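Local coordinates for single-strand DNA-binding protein (Agrobacterium tumefaciens, PDB 3BTP) that binds single-stranded but not double-stranded DNA whatever its sequence, and mediates nuclear uptake of the transferred T-DNA strand during plant transformation, at residues E289-E292 and R293-T297; T297-G300 and S301-I305; S317-L320 and E321-R325; L378-P382 and W383-L387; A129-K133 and C134-H138. All coordinates share one frame; numbering follows the deposited sequence.

Overall arrangement
Along the chain contact 5 comes first, followed by contacts 1, 2, 3 and 4. Contact 5 closes strand 127-132 at the edge of one four-stranded antiparallel sheet. Contacts 1 and 2 share helix 288-299 and T297, their centres about 8 Å apart, and contact 2 leads into strand 304-308 of a second such sheet. Contact 3, about 17 Å from contact 2 between centres, starts helix 317-323 directly after edge strand 314-316, and S317 meets the backbone of I305. Contact 4 enters helix 382-388, about 34 Å from contact 5 between centres, beside the closed eight-stranded barrel. Contact 3 lies nearest the middle, its centre about 7 Å from that of the DNA-binding chain.

Contact 1: E289-E292 and R293-T297; sequences EEFE and RAIKT
R293 folds back over the turn of helix before it, and its side chain is the one to follow. CB, CG and CD pass beside E289 O, CD at 4.0 Å, and the bend at chi3 (-45°) brings NE back to that oxygen, a weak hydrogen bond of 3.3 Å. It already accepts the helical bond from R293 N at 3.0 Å, so one residue approaches it twice. At the tip, NH2 comes 3.7 Å from E290 CA, with CG just beyond. The E290 carboxylate stays further off, its plane 57° from the guanidinium plane; the opposite charges, 4.8 Å apart between E290 OE1 and R293 NH2, probably attract but make no salt bridge.

Round the helix, I295 CG1 sits over one face of the F291 ring, 3.8 Å from its centroid and displaced toward the rim, a CH-pi contact. On a third side K296 CG packs 3.1 Å from E292 O.

F291 and the buried I295 both lie on I265 of strand 263-266, while Y283 meets F291 edge-to-face and F332 of helix 327-335 brings a further ring against it. Helix 288-299 thus packs against the four-stranded antiparallel sheet that holds this strand.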
loop_
_atom_site.group_PDB
_atom_site.type_symbol
_atom_site.label_atom_id
_atom_site.label_comp_id
_atom_site.label_asym_id
_atom_site.label_seq_id
_atom_site.Cartn_x
_atom_site.Cartn_y
_atom_site.Cartn_z
ATOM N N GLU A 289 14.736 11.443 1.331
ATOM C CA GLU A 289 15.993 10.641 1.295
ATOM C C GLU A 289 17.176 11.240 2.073
ATOM O O GLU A 289 17.995 10.528 2.629
ATOM C CB GLU A 289 16.417 10.353 -0.170
ATOM C CG GLU A 289 15.421 9.436 -0.906
ATOM C CD GLU A 289 13.966 10.038 -1.126
ATOM O OE1 GLU A 289 13.804 11.277 -1.372
ATOM O OE2 GLU A 289 12.985 9.208 -1.095
ATOM N N GLU A 290 17.244 12.554 2.112
ATOM C CA GLU A 290 18.215 13.233 2.984
ATOM C C GLU A 290 17.893 13.062 4.486
ATOM O O GLU A 290 18.784 12.874 5.315
ATOM C CB GLU A 290 18.260 14.724 2.606
ATOM C CG GLU A 290 19.454 15.452 3.156
ATOM C CD GLU A 290 19.605 16.823 2.490
ATOM O OE1 GLU A 290 19.116 16.969 1.326
ATOM O OE2 GLU A 290 20.180 17.724 3.141
ATOM N N PHE A 291 16.614 13.196 4.832
ATOM C CA PHE A 291 16.232 13.019 6.235
ATOM C C PHE A 291 16.589 11.606 6.627
ATOM O O PHE A 291 17.186 11.363 7.643
ATOM C CB PHE A 291 14.744 13.344 6.415
ATOM C CG PHE A 291 14.181 12.965 7.760
ATOM C CD1 PHE A 291 14.403 13.782 8.892
ATOM C CD2 PHE A 291 13.441 11.775 7.903
ATOM C CE1 PHE A 291 13.879 13.434 10.147
ATOM C CE2 PHE A 291 12.894 11.430 9.121
ATOM C CZ PHE A 291 13.114 12.256 10.278
ATOM N N GLU A 292 16.216 10.684 5.757
ATOM C CA GLU A 292 16.424 9.280 5.897
ATOM C C GLU A 292 17.925 8.940 6.164
ATOM O O GLU A 292 18.252 8.149 7.074
ATOM C CB GLU A 292 15.912 8.600 4.634
ATOM C CG GLU A 292 16.351 7.186 4.530
ATOM C CD GLU A 292 15.543 6.386 3.535
ATOM O OE1 GLU A 292 15.271 6.890 2.415
ATOM O OE2 GLU A 292 15.183 5.233 3.869
ATOM N N ARG A 293 18.816 9.536 5.377
ATOM C CA ARG A 293 20.258 9.305 5.539
ATOM C C ARG A 293 20.842 9.842 6.841
ATOM O O ARG A 293 21.671 9.226 7.421
ATOM C CB ARG A 293 21.025 9.797 4.319
ATOM C CG ARG A 293 21.059 8.706 3.255
ATOM C CD ARG A 293 21.656 9.203 1.898
ATOM N NE ARG A 293 21.117 10.507 1.490
ATOM C CZ ARG A 293 21.864 11.600 1.325
ATOM N NH1 ARG A 293 23.193 11.520 1.488
ATOM N NH2 ARG A 293 21.300 12.759 0.963
ATOM N N ALA A 294 20.320 10.948 7.323
ATOM C CA ALA A 294 20.725 11.543 8.584
ATOM C C ALA A 294 20.145 10.749 9.765
ATOM O O ALA A 294 20.713 10.718 10.878
ATOM C CB ALA A 294 20.266 13.000 8.613
ATOM N N ILE A 295 19.001 10.100 9.534
ATOM C CA ILE A 295 18.453 9.241 10.554
ATOM C C ILE A 295 19.310 7.992 10.664
ATOM O O ILE A 295 19.549 7.488 11.730
ATOM C CB ILE A 295 16.971 8.856 10.269
ATOM C CG1 ILE A 295 16.037 10.067 10.424
ATOM C CG2 ILE A 295 16.536 7.628 11.136
ATOM C CD1 ILE A 295 16.022 10.624 11.784
ATOM N N LYS A 296 19.731 7.424 9.563
ATOM C CA LYS A 296 20.412 6.174 9.740
ATOM C C LYS A 296 21.894 6.343 10.164
ATOM O O LYS A 296 22.434 5.535 10.921
ATOM C CB LYS A 296 20.142 5.204 8.606
ATOM C CG LYS A 296 20.201 5.763 7.288
ATOM C CD LYS A 296 19.934 4.651 6.338
ATOM C CE LYS A 296 18.593 4.066 6.619
ATOM N NZ LYS A 296 18.472 2.920 5.699
ATOM N N THR A 297 22.485 7.466 9.769
ATOM C CA THR A 297 23.714 7.930 10.381
ATOM C C THR A 297 23.662 8.095 11.906
ATOM O O THR A 297 24.492 7.518 12.614
ATOM C CB THR A 297 24.177 9.191 9.702
ATOM O OG1 THR A 297 24.545 8.820 8.359
ATOM C CG2 THR A 297 25.355 9.751 10.467
#

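Contact 2: T297-G300 and S301-I305; sequences TKYG and SDTEI
Y299 and T303 meet at the root of the tyrosine ring. One face of that ring carries K298 CG, 3.9 Å above the plane and over its centre, an alkyl chain laid on an aromatic by the residue just before it. The ring also meets that of H273, their planes about 20° apart. T303 comes at it obliquely, and what it touches is the stem: T303 OG1 lies 3.2 Å from Y299 CB.

The polar part of the contact gathers on a single acceptor, G300 O. T303 OG1 donates to it in a short bond, 2.6 Å from T303 OG1 to G300 O, tilted from the carbonyl plane. T303 N donates to the same oxygen at 3.2 Å, well above that plane, and both donors come from the same face. This second bond closes a type I beta turn from G300 to T303, with S301 and D302 at its exposed corner. With chi1 at -56°, OG1 lies beside the T303 backbone N, which is how the hydroxyl and amide of one residue can grip one carbonyl together.

G300, the first residue past helix 288-299, has a positive phi (120°). At its backbone angles a side chain would collide with the carbonyl oxygen of Y299, which explains the glycine. Beyond the turn, E304 enters strand 304-308 and pairs through its backbone with K266.

Chemically, the hydroxyl's bond to G300 O sets its own rotation, and together with the amide it gives that carbonyl two donors, which would probably hold the chain's reversal from helix to strand in a defined shape.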
loop_
_atom_site.group_PDB
_atom_site.type_symbol
_atom_site.label_atom_id
_atom_site.label_comp_id
_atom_site.label_asym_id
_atom_site.label_seq_id
_atom_site.Cartn_x
_atom_site.Cartn_y
_atom_site.Cartn_z
ATOM N N THR A 297 22.485 7.466 9.769
ATOM C CA THR A 297 23.714 7.930 10.381
ATOM C C THR A 297 23.662 8.095 11.906
ATOM O O THR A 297 24.492 7.518 12.614
ATOM C CB THR A 297 24.177 9.191 9.702
ATOM O OG1 THR A 297 24.545 8.820 8.359
ATOM C CG2 THR A 297 25.355 9.751 10.467
ATOM N N LYS A 298 22.680 8.823 12.423
ATOM C CA LYS A 298 22.460 8.962 13.900
ATOM C C LYS A 298 22.155 7.646 14.687
ATOM O O LYS A 298 22.671 7.450 15.818
ATOM C CB LYS A 298 21.322 9.949 14.146
ATOM C CG LYS A 298 21.307 10.505 15.520
ATOM C CD LYS A 298 20.246 11.629 15.742
ATOM C CE LYS A 298 20.336 12.008 17.215
ATOM N NZ LYS A 298 19.417 13.107 17.648
ATOM N N TYR A 299 21.313 6.763 14.100
ATOM C CA TYR A 299 20.731 5.657 14.859
ATOM C C TYR A 299 21.171 4.272 14.471
ATOM O O TYR A 299 21.026 3.376 15.262
ATOM C CB TYR A 299 19.211 5.715 14.853
ATOM C CG TYR A 299 18.698 6.921 15.575
ATOM C CD1 TYR A 299 18.877 7.076 16.987
ATOM C CD2 TYR A 299 18.066 7.953 14.863
ATOM C CE1 TYR A 299 18.414 8.222 17.654
ATOM C CE2 TYR A 299 17.580 9.065 15.510
ATOM C CZ TYR A 299 17.750 9.205 16.883
ATOM O OH TYR A 299 17.223 10.351 17.449
ATOM N N GLY A 300 21.723 4.105 13.279
ATOM C CA GLY A 300 21.988 2.787 12.746
ATOM C C GLY A 300 21.224 2.609 11.447
ATOM O O GLY A 300 20.100 3.074 11.306
ATOM N N SER A 301 21.809 1.896 10.506
ATOM C CA SER A 301 21.186 1.747 9.220
ATOM C C SER A 301 19.978 0.796 9.207
ATOM O O SER A 301 19.279 0.756 8.229
ATOM C CB SER A 301 22.238 1.354 8.188
ATOM O OG SER A 301 22.692 0.057 8.540
ATOM N N ASP A 302 19.753 0.052 10.300
ATOM C CA ASP A 302 18.591 -0.828 10.496
ATOM C C ASP A 302 17.366 -0.121 11.094
ATOM O O ASP A 302 16.381 -0.788 11.424
ATOM C CB ASP A 302 18.941 -1.989 11.447
ATOM C CG ASP A 302 19.692 -3.140 10.746
ATOM O OD1 ASP A 302 20.069 -2.980 9.557
ATOM O OD2 ASP A 302 19.892 -4.211 11.397
ATOM N N THR A 303 17.466 1.193 11.281
ATOM C CA THR A 303 16.398 2.048 11.794
ATOM C C THR A 303 15.169 2.078 10.873
ATOM O O THR A 303 15.300 2.133 9.689
ATOM C CB THR A 303 16.923 3.495 12.036
ATOM O OG1 THR A 303 18.035 3.407 12.923
ATOM C CG2 THR A 303 15.883 4.366 12.770
ATOM N N GLU A 304 13.976 2.027 11.444
ATOM C CA GLU A 304 12.732 2.120 10.648
ATOM C C GLU A 304 12.127 3.514 10.750
ATOM O O GLU A 304 12.137 4.101 11.784
ATOM C CB GLU A 304 11.746 1.084 11.138
ATOM C CG GLU A 304 12.032 -0.264 10.535
ATOM C CD GLU A 304 11.180 -1.410 11.130
ATOM O OE1 GLU A 304 10.102 -1.180 11.789
ATOM O OE2 GLU A 304 11.612 -2.563 10.890
ATOM N N ILE A 305 11.584 4.025 9.671
ATOM C CA ILE A 305 10.896 5.301 9.721
ATOM C C ILE A 305 9.494 5.093 9.237
ATOM O O ILE A 305 9.312 4.596 8.153
ATOM C CB ILE A 305 11.567 6.404 8.777
ATOM C CG1 ILE A 305 13.073 6.601 9.103
ATOM C CG2 ILE A 305 10.799 7.745 8.907
ATOM C CD1 ILE A 305 13.807 7.342 8.025
#

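Contact 3: S317-L320 and E321-R325; sequences SKYL and ESWER
Y319 and W323, one helical turn apart, run side by side and point the same way. In each, CG is anti to the backbone N (chi1 -174° in the tyrosine, near 180° in the tryptophan). They do not stack: the nearest approach is Y319 OH to W323 CE3 at 4.0 Å, an oblique meeting of the phenol oxygen with the indole. That hydroxyl is hydrogen-bonded to Y373 OH, and W323 also packs on Y373, which places both aromatics against helix 371-377. Apolar side chains of another protein's chain reach Y319, L320 and W323 as well.

S322 stands beside the tyrosine on the same flank. Its OG lies between its own backbone N and carbonyl carbon, pointing back down the helix, 2.8 Å from Y319 O and 3.9 Å from Y319 CD1. N377 OD1 is a second possible partner for its proton.

E321 leaves from a different side. CG passes 3.5 Å from S317 O, then the chain bends at chi2 (-65°) and carries the carboxylate forward to the backbone amides of G326 and A328, beyond the helix end.

S322 N to K318 O at 2.9 Å is nearly straight, and E324 N to L320 O at 3.0 Å is the last bond before the chain leaves helical geometry. This is a short, two-turn alpha-helix with one aromatic flank, following edge strand 314-316 and packed against L307 of strand 304-308 and against helices 327-335 and 371-377.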
loop_
_atom_site.group_PDB
_atom_site.type_symbol
_atom_site.label_atom_id
_atom_site.label_comp_id
_atom_site.label_asym_id
_atom_site.label_seq_id
_atom_site.Cartn_x
_atom_site.Cartn_y
_atom_site.Cartn_z
ATOM N N SER A 317 8.228 3.733 5.618
ATOM C CA SER A 317 8.779 4.497 4.482
ATOM C C SER A 317 9.135 3.606 3.249
ATOM O O SER A 317 8.799 3.951 2.089
ATOM C CB SER A 317 9.992 5.305 5.011
ATOM O OG SER A 317 11.145 4.464 5.084
ATOM N N LYS A 318 9.768 2.460 3.479
ATOM C CA LYS A 318 10.046 1.499 2.383
ATOM C C LYS A 318 8.791 0.838 1.813
ATOM O O LYS A 318 8.699 0.597 0.625
ATOM C CB LYS A 318 11.013 0.407 2.884
ATOM C CG LYS A 318 12.277 0.976 3.496
ATOM C CD LYS A 318 13.420 -0.103 3.723
ATOM C CE LYS A 318 14.827 0.710 3.907
ATOM N NZ LYS A 318 15.948 0.240 3.016
ATOM N N TYR A 319 7.816 0.490 2.654
ATOM C CA TYR A 319 6.511 0.084 2.106
ATOM C C TYR A 319 5.914 1.150 1.107
ATOM O O TYR A 319 5.448 0.839 -0.007
ATOM C CB TYR A 319 5.479 -0.217 3.195
ATOM C CG TYR A 319 4.239 -0.752 2.539
ATOM C CD1 TYR A 319 4.259 -1.976 1.889
ATOM C CD2 TYR A 319 3.073 0.006 2.478
ATOM C CE1 TYR A 319 3.135 -2.480 1.257
ATOM C CE2 TYR A 319 1.925 -0.473 1.857
ATOM C CZ TYR A 319 1.975 -1.706 1.218
ATOM O OH TYR A 319 0.850 -2.214 0.598
ATOM N N LEU A 320 5.911 2.398 1.529
ATOM C CA LEU A 320 5.410 3.504 0.675
ATOM C C LEU A 320 6.174 3.602 -0.669
ATOM O O LEU A 320 5.563 3.704 -1.714
ATOM C CB LEU A 320 5.523 4.835 1.452
ATOM C CG LEU A 320 4.563 5.067 2.636
ATOM C CD1 LEU A 320 4.860 6.421 3.350
ATOM C CD2 LEU A 320 3.121 4.982 2.199
ATOM N N GLU A 321 7.503 3.537 -0.631
ATOM C CA GLU A 321 8.310 3.550 -1.847
ATOM C C GLU A 321 8.063 2.358 -2.729
ATOM O O GLU A 321 8.020 2.520 -3.963
ATOM C CB GLU A 321 9.829 3.553 -1.527
ATOM C CG GLU A 321 10.287 4.837 -0.928
ATOM C CD GLU A 321 10.145 5.962 -1.923
ATOM O OE1 GLU A 321 10.734 5.873 -3.033
ATOM O OE2 GLU A 321 9.415 6.915 -1.608
ATOM N N SER A 322 7.947 1.149 -2.148
ATOM C CA SER A 322 7.538 -0.037 -2.976
ATOM C C SER A 322 6.153 0.137 -3.619
ATOM O O SER A 322 5.854 -0.492 -4.629
ATOM C CB SER A 322 7.534 -1.354 -2.145
ATOM O OG SER A 322 6.364 -1.469 -1.316
ATOM N N TRP A 323 5.251 0.900 -2.994
ATOM C CA TRP A 323 3.950 1.180 -3.601
ATOM C C TRP A 323 4.093 2.149 -4.810
ATOM O O TRP A 323 3.552 1.879 -5.912
ATOM C CB TRP A 323 2.980 1.738 -2.555
ATOM C CG TRP A 323 1.610 2.044 -3.132
ATOM C CD1 TRP A 323 1.181 3.236 -3.656
ATOM C CD2 TRP A 323 0.498 1.131 -3.241
ATOM N NE1 TRP A 323 -0.117 3.121 -4.076
ATOM C CE2 TRP A 323 -0.564 1.846 -3.833
ATOM C CE3 TRP A 323 0.295 -0.195 -2.841
ATOM C CZ2 TRP A 323 -1.803 1.289 -4.048
ATOM C CZ3 TRP A 323 -0.917 -0.789 -3.095
ATOM C CH2 TRP A 323 -1.964 -0.051 -3.700
ATOM N N GLU A 324 4.840 3.251 -4.629
ATOM C CA GLU A 324 5.094 4.225 -5.706
ATOM C C GLU A 324 6.381 4.901 -5.331
ATOM O O GLU A 324 6.423 5.541 -4.283
ATOM C CB GLU A 324 3.970 5.323 -5.781
ATOM C CG GLU A 324 4.116 6.471 -6.951
ATOM C CD GLU A 324 3.499 7.934 -6.571
ATOM O OE1 GLU A 324 2.251 8.030 -6.321
ATOM O OE2 GLU A 324 4.287 8.977 -6.472
ATOM N N ARG A 325 7.392 4.848 -6.182
ATOM C CA ARG A 325 8.631 5.576 -5.927
ATOM C C ARG A 325 8.363 7.053 -5.738
ATOM O O ARG A 325 7.561 7.604 -6.447
ATOM C CB ARG A 325 9.615 5.356 -7.065
ATOM C CG ARG A 325 10.269 4.004 -6.988
ATOM C CD ARG A 325 9.241 2.768 -7.194
ATOM N NE ARG A 325 9.742 1.497 -6.604
ATOM C CZ ARG A 325 10.847 1.434 -5.849
ATOM N NH1 ARG A 325 11.513 2.554 -5.548
ATOM N NH2 ARG A 325 11.267 0.273 -5.359
#

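Contact 4: L378-P382 and W383-L387; sequences LPNSP and WTQAL
T384 and L378 are joined by the shortest hydrogen bond here, 2.6 Å from T384 OG1 to L378 O. The same carbonyl takes S381 N from the opposite face of its plane, closing a type I beta turn from L378 to S381. T384 chi1 (-64°) sets OG1 toward this oxygen and CG2 3.5 Å from P379 O.

As a cap, S381 OG, anti to its backbone N, accepts from W383 N in a weak, bent bond of 3.2 Å. It also lies at the edge of the indole, near its plane. The helical bonds then begin, Q385 N to S381 O and A386 N to P382 O, each 3.0 Å.

Van der Waals contacts complete it: Q385 CG lies 3.1 Å from S381 O. The N380 and Q385 side chains run side by side, their amide planes turned 58° apart and N380 OD1 3.9 Å from Q385 NE2, too far to bond. W383 NE1 is bonded to the backbone of another protein's chain, and the indole packs on V351 and L374.

A serine N-cap followed by proline in the first turn is a classic helix start; here a beta turn delivers the chain from helix 371-377 into helix 382-388.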
loop_
_atom_site.group_PDB
_atom_site.type_symbol
_atom_site.label_atom_id
_atom_site.label_comp_id
_atom_site.label_asym_id
_atom_site.label_seq_id
_atom_site.Cartn_x
_atom_site.Cartn_y
_atom_site.Cartn_z
ATOM N N LEU A 378 6.303 -9.599 0.129
ATOM C CA LEU A 378 5.822 -10.950 0.506
ATOM C C LEU A 378 6.877 -11.948 0.037
ATOM O O LEU A 378 6.627 -12.721 -0.891
ATOM C CB LEU A 378 4.476 -11.278 -0.143
ATOM C CG LEU A 378 3.169 -10.531 0.188
ATOM C CD1 LEU A 378 3.134 -9.188 -0.500
ATOM C CD2 LEU A 378 1.989 -11.412 -0.293
ATOM N N PRO A 379 8.058 -11.950 0.697
ATOM C CA PRO A 379 9.214 -12.772 0.278
ATOM C C PRO A 379 8.929 -14.311 0.379
ATOM O O PRO A 379 9.645 -15.111 -0.233
ATOM C CB PRO A 379 10.322 -12.351 1.264
ATOM C CG PRO A 379 9.526 -11.926 2.528
ATOM C CD PRO A 379 8.307 -11.216 1.961
ATOM N N ASN A 380 7.915 -14.692 1.156
ATOM C CA ASN A 380 7.496 -16.075 1.247
ATOM C C ASN A 380 6.149 -16.396 0.603
ATOM O O ASN A 380 5.679 -17.504 0.756
ATOM C CB ASN A 380 7.466 -16.520 2.722
ATOM C CG ASN A 380 8.839 -16.409 3.383
ATOM O OD1 ASN A 380 9.848 -17.010 2.924
ATOM N ND2 ASN A 380 8.903 -15.585 4.431
ATOM N N SER A 381 5.511 -15.456 -0.087
ATOM C CA SER A 381 4.394 -15.799 -1.023
ATOM C C SER A 381 4.757 -17.038 -1.912
ATOM O O SER A 381 5.922 -17.209 -2.288
ATOM C CB SER A 381 4.128 -14.607 -1.955
ATOM O OG SER A 381 3.127 -14.912 -2.869
ATOM N N PRO A 382 3.777 -17.940 -2.178
ATOM C CA PRO A 382 4.036 -18.941 -3.266
ATOM C C PRO A 382 4.246 -18.338 -4.669
ATOM O O PRO A 382 5.018 -18.905 -5.407
ATOM C CB PRO A 382 2.808 -19.867 -3.215
ATOM C CG PRO A 382 1.838 -19.230 -2.373
ATOM C CD PRO A 382 2.487 -18.195 -1.496
ATOM N N TRP A 383 3.589 -17.205 -5.041
ATOM C CA TRP A 383 3.985 -16.429 -6.275
ATOM C C TRP A 383 5.452 -16.019 -6.259
ATOM O O TRP A 383 6.242 -16.420 -7.106
ATOM C CB TRP A 383 3.080 -15.210 -6.503
ATOM C CG TRP A 383 1.738 -15.618 -6.888
ATOM C CD1 TRP A 383 0.778 -16.066 -6.060
ATOM C CD2 TRP A 383 1.202 -15.700 -8.216
ATOM N NE1 TRP A 383 -0.341 -16.423 -6.759
ATOM C CE2 TRP A 383 -0.132 -16.173 -8.090
ATOM C CE3 TRP A 383 1.714 -15.400 -9.513
ATOM C CZ2 TRP A 383 -0.994 -16.352 -9.197
ATOM C CZ3 TRP A 383 0.861 -15.588 -10.639
ATOM C CH2 TRP A 383 -0.478 -16.061 -10.456
ATOM N N THR A 384 5.861 -15.321 -5.214
ATOM C CA THR A 384 7.257 -14.873 -5.063
ATOM C C THR A 384 8.227 -16.025 -5.169
ATOM O O THR A 384 9.255 -15.924 -5.798
ATOM C CB THR A 384 7.500 -14.237 -3.669
ATOM O OG1 THR A 384 6.717 -13.065 -3.512
ATOM C CG2 THR A 384 9.001 -13.891 -3.426
ATOM N N GLN A 385 7.948 -17.109 -4.478
ATOM C CA GLN A 385 8.909 -18.197 -4.454
ATOM C C GLN A 385 8.953 -18.927 -5.820
ATOM O O GLN A 385 10.016 -19.252 -6.277
ATOM C CB GLN A 385 8.542 -19.147 -3.322
ATOM C CG GLN A 385 8.676 -18.508 -1.968
ATOM C CD GLN A 385 9.879 -19.059 -1.316
ATOM O OE1 GLN A 385 10.932 -19.139 -1.971
ATOM N NE2 GLN A 385 9.746 -19.564 -0.063
ATOM N N ALA A 386 7.802 -19.175 -6.448
ATOM C CA ALA A 386 7.804 -19.695 -7.840
ATOM C C ALA A 386 8.595 -18.797 -8.816
ATOM O O ALA A 386 9.368 -19.320 -9.656
ATOM C CB ALA A 386 6.319 -19.929 -8.358
ATOM N N LEU A 387 8.400 -17.455 -8.732
ATOM C CA LEU A 387 9.151 -16.481 -9.584
ATOM C C LEU A 387 10.669 -16.538 -9.399
ATOM O O LEU A 387 11.418 -16.380 -10.360
ATOM C CB LEU A 387 8.662 -15.029 -9.380
ATOM C CG LEU A 387 7.247 -14.691 -9.892
ATOM C CD1 LEU A 387 6.613 -13.436 -9.231
ATOM C CD2 LEU A 387 7.174 -14.568 -11.390
#

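Contact 5: A129-K133 and C134-H138; sequences AGTTK and CNLDH
T132 and N135 close a turn at the end of an edge strand. Residues 129-132 are the extended end of strand 127-132, an outermost strand of a four-stranded antiparallel sheet, pairing with strand 117-124; at K133 the backbone folds into a short 3-10 turn. N135 N donates to T132 O at 2.9 Å and L136 N to K133 O at 3.2 Å, both i to i+3 bonds in which the donor stands well above the carbonyl plane. A weaker, bent approach of L136 N to T132 O accompanies them.

Among the side chains, L136 crosses T131 at about a right angle, its CD2 3.4 Å from T131 OG1. Its other branch, CD1, lies over the start of the turn, 3.7 Å from K133 O, and the leucine also packs on Y117 of the adjoining strand. C134 SG sits 4.0 Å from T132 CG2. The polar ends have partners beyond the turn: K133 NZ a salt bridge with E116, T132 OG1 a bond to N270 O.

One water ties the strand end to the turn. It accepts from T132 N at 2.7 Å and from N135 ND2 at 2.8 Å, bridging a backbone amide and a side-chain amide.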
loop_
_atom_site.group_PDB
_atom_site.type_symbol
_atom_site.label_atom_id
_atom_site.label_comp_id
_atom_site.label_asym_id
_atom_site.label_seq_id
_atom_site.Cartn_x
_atom_site.Cartn_y
_atom_site.Cartn_z
ATOM N N ALA A 129 5.381 9.955 23.901
ATOM C CA ALA A 129 6.450 9.005 24.107
ATOM C C ALA A 129 5.905 7.627 23.761
ATOM O O ALA A 129 4.726 7.341 23.997
ATOM C CB ALA A 129 6.974 9.037 25.548
ATOM N N GLY A 130 6.766 6.780 23.202
ATOM C CA GLY A 130 6.351 5.411 22.852
ATOM C C GLY A 130 7.277 4.425 23.509
ATOM O O GLY A 130 8.443 4.685 23.663
ATOM N N THR A 131 6.745 3.278 23.891
ATOM C CA THR A 131 7.604 2.135 24.202
ATOM C C THR A 131 7.216 0.850 23.491
ATOM O O THR A 131 6.072 0.447 23.448
ATOM C CB THR A 131 7.998 1.991 25.759
ATOM O OG1 THR A 131 7.937 0.637 26.201
ATOM C CG2 THR A 131 7.196 2.850 26.597
ATOM N N THR A 132 8.204 0.275 22.840
ATOM C CA THR A 132 7.985 -0.966 22.127
ATOM C C THR A 132 7.733 -2.086 23.110
ATOM O O THR A 132 8.344 -2.105 24.197
ATOM C CB THR A 132 9.222 -1.281 21.235
ATOM O OG1 THR A 132 9.458 -0.128 20.416
ATOM C CG2 THR A 132 8.956 -2.494 20.329
ATOM N N LYS A 133 6.899 -3.033 22.734
ATOM C CA LYS A 133 6.594 -4.151 23.605
ATOM C C LYS A 133 7.832 -4.724 24.348
ATOM O O LYS A 133 7.805 -4.846 25.584
ATOM C CB LYS A 133 5.881 -5.265 22.802
ATOM C CG LYS A 133 6.074 -6.725 23.399
ATOM C CD LYS A 133 5.450 -7.838 22.518
ATOM C CE LYS A 133 4.948 -8.954 23.418
ATOM N NZ LYS A 133 4.428 -10.207 22.710
ATOM N N CYS A 134 8.908 -5.043 23.621
ATOM C CA CYS A 134 10.110 -5.674 24.247
ATOM C C CYS A 134 10.882 -4.782 25.248
ATOM O O CYS A 134 11.756 -5.304 25.950
ATOM C CB CYS A 134 11.119 -6.135 23.171
ATOM S SG CYS A 134 11.759 -4.709 22.159
ATOM N N ASN A 135 10.628 -3.460 25.249
ATOM C CA ASN A 135 11.301 -2.494 26.147
ATOM C C ASN A 135 10.473 -2.168 27.396
ATOM O O ASN A 135 10.958 -1.479 28.278
ATOM C CB ASN A 135 11.646 -1.187 25.420
ATOM C CG ASN A 135 12.789 -1.355 24.399
ATOM O OD1 ASN A 135 13.524 -2.333 24.427
ATOM N ND2 ASN A 135 12.968 -0.374 23.533
ATOM N N LEU A 136 9.224 -2.621 27.462
ATOM C CA LEU A 136 8.411 -2.348 28.652
ATOM C C LEU A 136 9.026 -2.911 29.948
ATOM O O LEU A 136 9.289 -4.096 30.026
ATOM C CB LEU A 136 6.979 -2.882 28.501
ATOM C CG LEU A 136 6.008 -2.198 27.520
ATOM C CD1 LEU A 136 4.892 -3.187 27.254
ATOM C CD2 LEU A 136 5.533 -0.947 28.072
ATOM N N ASP A 137 9.208 -2.042 30.959
ATOM C CA ASP A 137 9.807 -2.469 32.252
ATOM C C ASP A 137 8.809 -3.121 33.187
ATOM O O ASP A 137 9.182 -3.556 34.269
ATOM C CB ASP A 137 10.655 -1.355 32.951
ATOM C CG ASP A 137 9.833 -0.103 33.340
ATOM O OD1 ASP A 137 8.589 -0.178 33.365
ATOM O OD2 ASP A 137 10.423 0.989 33.577
ATOM N N HIS A 138 7.553 -3.244 32.770
ATOM C CA HIS A 138 6.536 -3.800 33.657
ATOM C C HIS A 138 5.439 -4.334 32.756
ATOM O O HIS A 138 5.413 -4.058 31.524
ATOM C CB HIS A 138 5.932 -2.705 34.527
ATOM C CG HIS A 138 5.440 -1.529 33.723
ATOM N ND1 HIS A 138 4.099 -1.291 33.482
ATOM C CD2 HIS A 138 6.122 -0.590 33.023
ATOM C CE1 HIS A 138 3.980 -0.215 32.717
ATOM N NE2 HIS A 138 5.195 0.234 32.433
HETATM O O HOH W 1 10.647 1.213 23.263
#